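Local coordinates for ripening-associated protein (Musa acuminata, PDB 4PIT), which binds mannose-containing sugars such as dimannose through a jacalin-like lectin domain, at residues Ala17-Val29 and Asp41-Tyr55. The protein carries 1 engineered substitution. Residues are numbered along the deposited sequence; the frame is centred on the assembly and turned at random.
Sequences AFDMGPAYRIISV and DVTFTYYGKTETRHY
Tyr24 packs against Phe44, Tyr46 and Arg53. Its CB lies 3.5 Å from Phe44 CD1, and CG and CD2 continue over the same Phe44 face in an offset stack, planes 8° apart. Along the ring edge opposite CD2 and CE2, CD1 and CE1 point at the face of Tyr46, CD1 3.5 Å from Tyr46 CG. CE2 lies over the Arg53 guanidinium, and OH ends 3.4 Å from Arg53 NH1. A water accepts a hydrogen bond from Arg53 NH2, donates one to Met20 O and is hydrogen-bonded to Tyr24 OH at 2.8 Å; Glu51 OE2 holds Arg53 NE in a salt bridge. Beyond Arg53, Phe18 and Tyr55 stack face to face, centroids 3.8 Å apart; Tyr55 CG, anti to the carbonyl carbon (chi1 -52°), brings the ring over Phe18, and Tyr55 CB makes a CH-pi contact with the same ring. Met20 runs from Tyr55 OH, near its CB, to Phe44 and Val42, CE 3.7 Å from Val42 CG1. Strands 25-29 and 41-46 pair antiparallel, with a classic beta bulge where Thr43 O accepts from both Ile27 N (2.8 Å) and Ser28 N (3.2 Å). Strand 16-19 belongs to a different sheet, bonded to strand 118-128, so Phe18 and Met20 join two of the three sheets of the jacalin-like beta-prism. Stacked rings and aliphatic carbons thus make this junction largely apolar, while salt bridge and water both meet the guanidinium near its plane, limiting its rotation beside Tyr24.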
loop_
_atom_site.group_PDB
_atom_site.type_symbol
_atom_site.label_atom_id
_atom_site.label_comp_id
_atom_site.label_asym_id
_atom_site.label_seq_id
_atom_site.Cartn_x
_atom_site.Cartn_y
_atom_site.Cartn_z
ATOM N N ALA B 17 -12.087 14.745 -6.582
ATOM C CA ALA B 17 -10.918 13.951 -6.977
ATOM C C ALA B 17 -9.921 14.765 -7.750
ATOM O O ALA B 17 -10.279 15.639 -8.550
ATOM C CB ALA B 17 -11.361 12.786 -7.852
ATOM N N PHE B 18 -8.675 14.446 -7.544
ATOM C CA PHE B 18 -7.573 14.992 -8.325
ATOM C C PHE B 18 -6.672 13.849 -8.777
ATOM O O PHE B 18 -6.617 12.791 -8.137
ATOM C CB PHE B 18 -6.762 16.040 -7.554
ATOM C CG PHE B 18 -5.985 15.500 -6.380
ATOM C CD1 PHE B 18 -4.685 15.031 -6.541
ATOM C CD2 PHE B 18 -6.507 15.569 -5.094
ATOM C CE1 PHE B 18 -3.936 14.603 -5.439
ATOM C CE2 PHE B 18 -5.767 15.128 -3.994
ATOM C CZ PHE B 18 -4.482 14.661 -4.165
ATOM N N ASP B 19 -5.921 14.080 -9.859
ATOM C CA ASP B 19 -5.048 13.048 -10.399
ATOM C C ASP B 19 -3.975 13.728 -11.238
ATOM O O ASP B 19 -4.256 14.221 -12.342
ATOM C CB ASP B 19 -5.888 12.046 -11.218
ATOM C CG ASP B 19 -5.114 10.841 -11.728
ATOM O OD1 ASP B 19 -3.882 10.820 -11.571
ATOM O OD2 ASP B 19 -5.740 9.958 -12.361
ATOM N N MET B 20 -2.737 13.738 -10.720
ATOM C CA MET B 20 -1.571 14.362 -11.373
ATOM C C MET B 20 -1.096 13.537 -12.567
ATOM O O MET B 20 -0.468 14.064 -13.482
ATOM C CB MET B 20 -0.487 14.392 -10.291
ATOM C CG MET B 20 0.603 15.323 -10.464
ATOM S SD MET B 20 1.661 14.893 -9.029
ATOM C CE MET B 20 3.222 15.157 -9.850
ATOM N N GLY B 21 -1.318 12.231 -12.521
ATOM C CA GLY B 21 -0.764 11.338 -13.520
ATOM C C GLY B 21 0.659 10.966 -13.132
ATOM O O GLY B 21 1.234 11.502 -12.182
ATOM N N PRO B 22 1.272 10.092 -13.955
ATOM C CA PRO B 22 2.617 9.587 -13.652
ATOM C C PRO B 22 3.748 10.142 -14.509
ATOM O O PRO B 22 4.841 9.594 -14.450
ATOM C CB PRO B 22 2.463 8.117 -14.019
ATOM C CG PRO B 22 1.578 8.139 -15.214
ATOM C CD PRO B 22 0.669 9.364 -15.080
ATOM N N ALA B 23 3.495 11.169 -15.325
ATOM C CA ALA B 23 4.495 11.603 -16.292
ATOM C C ALA B 23 5.514 12.619 -15.809
ATOM O O ALA B 23 6.506 12.853 -16.523
ATOM C CB ALA B 23 3.787 12.173 -17.507
ATOM N N TYR B 24 5.287 13.252 -14.653
ATOM C CA TYR B 24 6.124 14.378 -14.238
ATOM C C TYR B 24 7.199 13.993 -13.267
ATOM O O TYR B 24 7.110 12.930 -12.631
ATOM C CB TYR B 24 5.216 15.422 -13.570
ATOM C CG TYR B 24 3.998 15.816 -14.377
ATOM C CD1 TYR B 24 4.102 16.127 -15.733
ATOM C CD2 TYR B 24 2.760 15.956 -13.774
ATOM C CE1 TYR B 24 2.978 16.483 -16.481
ATOM C CE2 TYR B 24 1.641 16.358 -14.501
ATOM C CZ TYR B 24 1.751 16.605 -15.854
ATOM O OH TYR B 24 0.621 16.959 -16.560
ATOM N N ARG B 25 8.225 14.863 -13.154
ATOM C CA ARG B 25 9.288 14.626 -12.188
ATOM C C ARG B 25 8.973 15.427 -10.922
ATOM O O ARG B 25 9.081 16.655 -10.924
ATOM C CB ARG B 25 10.651 15.019 -12.739
ATOM C CG ARG B 25 11.731 14.744 -11.701
ATOM C CD ARG B 25 13.082 15.223 -12.153
ATOM N NE ARG B 25 14.086 14.939 -11.136
ATOM C CZ ARG B 25 15.391 15.116 -11.315
ATOM N NH1 ARG B 25 15.852 15.588 -12.471
ATOM N NH2 ARG B 25 16.245 14.834 -10.342
ATOM N N ILE B 26 8.622 14.739 -9.842
ATOM C CA ILE B 26 8.341 15.426 -8.574
ATOM C C ILE B 26 9.640 15.999 -8.058
ATOM O O ILE B 26 10.621 15.235 -7.930
ATOM C CB ILE B 26 7.721 14.476 -7.534
ATOM C CG1 ILE B 26 6.349 13.960 -7.974
ATOM C CG2 ILE B 26 7.629 15.130 -6.151
ATOM C CD1 ILE B 26 6.038 12.586 -7.265
ATOM N N ILE B 27 9.653 17.306 -7.710
ATOM C CA ILE B 27 10.876 17.875 -7.119
ATOM C C ILE B 27 10.651 18.258 -5.653
ATOM O O ILE B 27 11.617 18.254 -4.894
ATOM C CB ILE B 27 11.469 19.012 -7.951
ATOM C CG1 ILE B 27 10.540 20.206 -8.079
ATOM C CG2 ILE B 27 11.927 18.479 -9.338
ATOM C CD1 ILE B 27 11.306 21.545 -8.580
ATOM N N SER B 28 9.407 18.580 -5.237
ATOM C CA SER B 28 9.149 18.857 -3.832
ATOM C C SER B 28 7.675 18.675 -3.526
ATOM O O SER B 28 6.815 18.727 -4.423
ATOM C CB SER B 28 9.624 20.239 -3.405
ATOM O OG SER B 28 8.904 21.263 -4.059
ATOM N N VAL B 29 7.405 18.372 -2.252
ATOM C CA VAL B 29 6.065 18.216 -1.733
ATOM C C VAL B 29 5.971 19.111 -0.508
ATOM O O VAL B 29 6.795 18.979 0.386
ATOM C CB VAL B 29 5.757 16.726 -1.406
ATOM C CG1 VAL B 29 4.406 16.571 -0.704
ATOM C CG2 VAL B 29 5.790 15.859 -2.681
ATOM N N ASP B 41 0.978 20.900 -1.687
ATOM C CA ASP B 41 1.454 21.492 -2.925
ATOM C C ASP B 41 2.392 20.466 -3.510
ATOM O O ASP B 41 3.279 19.999 -2.790
ATOM C CB ASP B 41 2.215 22.803 -2.747
ATOM C CG ASP B 41 1.414 24.040 -2.488
ATOM O OD1 ASP B 41 0.176 23.997 -2.664
ATOM O OD2 ASP B 41 2.023 25.068 -2.155
ATOM N N VAL B 42 2.235 20.109 -4.772
ATOM C CA VAL B 42 3.197 19.232 -5.412
ATOM C C VAL B 42 3.862 20.051 -6.470
ATOM O O VAL B 42 3.166 20.646 -7.314
ATOM C CB VAL B 42 2.591 17.934 -6.007
ATOM C CG1 VAL B 42 3.654 17.053 -6.660
ATOM C CG2 VAL B 42 1.776 17.147 -4.953
ATOM N N THR B 43 5.205 20.135 -6.417
ATOM C CA THR B 43 5.970 20.891 -7.420
ATOM C C THR B 43 6.726 19.899 -8.256
ATOM O O THR B 43 7.383 18.999 -7.715
ATOM C CB THR B 43 6.889 21.939 -6.751
ATOM O OG1 THR B 43 6.091 22.851 -5.976
ATOM C CG2 THR B 43 7.687 22.772 -7.785
ATOM N N PHE B 44 6.632 20.055 -9.579
ATOM C CA PHE B 44 7.261 19.112 -10.475
ATOM C C PHE B 44 7.823 19.813 -11.692
ATOM O O PHE B 44 7.474 20.972 -11.960
ATOM C CB PHE B 44 6.225 18.056 -10.910
ATOM C CG PHE B 44 5.014 18.629 -11.612
ATOM C CD1 PHE B 44 5.040 18.882 -12.984
ATOM C CD2 PHE B 44 3.852 18.914 -10.902
ATOM C CE1 PHE B 44 3.927 19.444 -13.633
ATOM C CE2 PHE B 44 2.736 19.452 -11.560
ATOM C CZ PHE B 44 2.782 19.688 -12.914
ATOM N N THR B 45 8.705 19.124 -12.412
ATOM C CA THR B 45 9.252 19.628 -13.664
ATOM C C THR B 45 8.831 18.702 -14.783
ATOM O O THR B 45 8.623 17.490 -14.596
ATOM C CB THR B 45 10.783 19.793 -13.610
ATOM O OG1 THR B 45 11.360 18.511 -13.398
ATOM C CG2 THR B 45 11.252 20.777 -12.521
ATOM N N TYR B 46 8.720 19.273 -15.973
ATOM C CA TYR B 46 8.318 18.526 -17.163
ATOM C C TYR B 46 8.772 19.336 -18.333
ATOM O O TYR B 46 8.408 20.505 -18.416
ATOM C CB TYR B 46 6.791 18.316 -17.169
ATOM C CG TYR B 46 6.264 17.365 -18.222
ATOM C CD1 TYR B 46 6.746 16.059 -18.316
ATOM C CD2 TYR B 46 5.188 17.722 -19.030
ATOM C CE1 TYR B 46 6.214 15.157 -19.243
ATOM C CE2 TYR B 46 4.648 16.828 -19.953
ATOM C CZ TYR B 46 5.158 15.544 -20.048
ATOM O OH TYR B 46 4.621 14.677 -20.973
ATOM N N TYR B 47 9.638 18.757 -19.199
ATOM C CA TYR B 47 10.194 19.469 -20.355
ATOM C C TYR B 47 10.793 20.863 -19.996
ATOM O O TYR B 47 10.557 21.856 -20.695
ATOM C CB TYR B 47 9.123 19.610 -21.450
ATOM C CG TYR B 47 8.907 18.322 -22.217
ATOM C CD1 TYR B 47 7.972 17.382 -21.795
ATOM C CD2 TYR B 47 9.624 18.052 -23.379
ATOM C CE1 TYR B 47 7.739 16.211 -22.523
ATOM C CE2 TYR B 47 9.398 16.891 -24.117
ATOM C CZ TYR B 47 8.464 15.965 -23.679
ATOM O OH TYR B 47 8.252 14.811 -24.405
ATOM N N GLY B 48 11.531 20.920 -18.885
ATOM C CA GLY B 48 12.179 22.142 -18.426
ATOM C C GLY B 48 11.300 23.200 -17.772
ATOM O O GLY B 48 11.791 24.284 -17.449
ATOM N N LYS B 49 10.003 22.911 -17.573
ATOM C CA LYS B 49 9.086 23.854 -16.937
ATOM C C LYS B 49 8.744 23.368 -15.540
ATOM O O LYS B 49 8.511 22.177 -15.364
ATOM C CB LYS B 49 7.811 24.012 -17.774
ATOM N N THR B 50 8.709 24.278 -14.569
ATOM C CA THR B 50 8.363 23.979 -13.181
ATOM C C THR B 50 6.932 24.447 -12.939
ATOM O O THR B 50 6.577 25.574 -13.301
ATOM C CB THR B 50 9.353 24.630 -12.216
ATOM O OG1 THR B 50 10.671 24.189 -12.545
ATOM C CG2 THR B 50 9.089 24.237 -10.751
ATOM N N GLU B 51 6.106 23.581 -12.321
ATOM C CA GLU B 51 4.713 23.898 -12.011
ATOM C C GLU B 51 4.415 23.426 -10.612
ATOM O O GLU B 51 4.976 22.420 -10.175
ATOM C CB GLU B 51 3.784 23.205 -13.028
ATOM C CG GLU B 51 2.297 23.540 -12.909
ATOM C CD GLU B 51 1.383 22.849 -13.907
ATOM O OE1 GLU B 51 1.809 22.664 -15.072
ATOM O OE2 GLU B 51 0.222 22.545 -13.543
ATOM N N THR B 52 3.473 24.076 -9.954
ATOM C CA THR B 52 2.995 23.659 -8.625
ATOM C C THR B 52 1.504 23.502 -8.675
ATOM O O THR B 52 0.811 24.392 -9.179
ATOM C CB THR B 52 3.396 24.685 -7.533
ATOM O OG1 THR B 52 4.832 24.766 -7.457
ATOM C CG2 THR B 52 2.825 24.337 -6.139
ATOM N N ARG B 53 0.999 22.354 -8.185
ATOM C CA ARG B 53 -0.441 22.157 -8.061
ATOM C C ARG B 53 -0.765 22.052 -6.603
ATOM O O ARG B 53 -0.064 21.323 -5.884
ATOM C CB ARG B 53 -0.901 20.896 -8.819
ATOM C CG ARG B 53 -0.709 21.075 -10.322
ATOM C CD ARG B 53 -1.178 19.901 -11.128
ATOM N NE ARG B 53 -0.812 20.086 -12.536
ATOM C CZ ARG B 53 -1.112 19.229 -13.504
ATOM N NH1 ARG B 53 -0.711 19.464 -14.753
ATOM N NH2 ARG B 53 -1.774 18.110 -13.227
ATOM N N HIS B 54 -1.862 22.709 -6.170
ATOM C CA HIS B 54 -2.340 22.670 -4.799
ATOM C C HIS B 54 -3.594 21.821 -4.715
ATOM O O HIS B 54 -4.529 22.021 -5.500
ATOM C CB HIS B 54 -2.677 24.097 -4.265
ATOM C CG HIS B 54 -3.158 24.060 -2.839
ATOM N ND1 HIS B 54 -2.256 23.941 -1.787
ATOM C CD2 HIS B 54 -4.420 24.057 -2.339
ATOM C CE1 HIS B 54 -2.997 23.880 -0.680
ATOM N NE2 HIS B 54 -4.300 23.988 -0.958
ATOM N N TYR B 55 -3.641 20.914 -3.736
ATOM C CA TYR B 55 -4.802 20.069 -3.486
ATOM C C TYR B 55 -5.232 20.213 -2.047
ATOM O O TYR B 55 -4.377 20.303 -1.166
ATOM C CB TYR B 55 -4.490 18.606 -3.788
ATOM C CG TYR B 55 -3.904 18.395 -5.168
ATOM C CD1 TYR B 55 -4.653 18.652 -6.316
ATOM C CD2 TYR B 55 -2.594 17.955 -5.326
ATOM C CE1 TYR B 55 -4.116 18.417 -7.592
ATOM C CE2 TYR B 55 -2.057 17.712 -6.586
ATOM C CZ TYR B 55 -2.810 17.957 -7.710
ATOM O OH TYR B 55 -2.227 17.660 -8.934
HETATM O O HOH W 1 -1.722 16.087 -15.222
HETATM O O HOH W 2 5.657 22.203 -3.464
#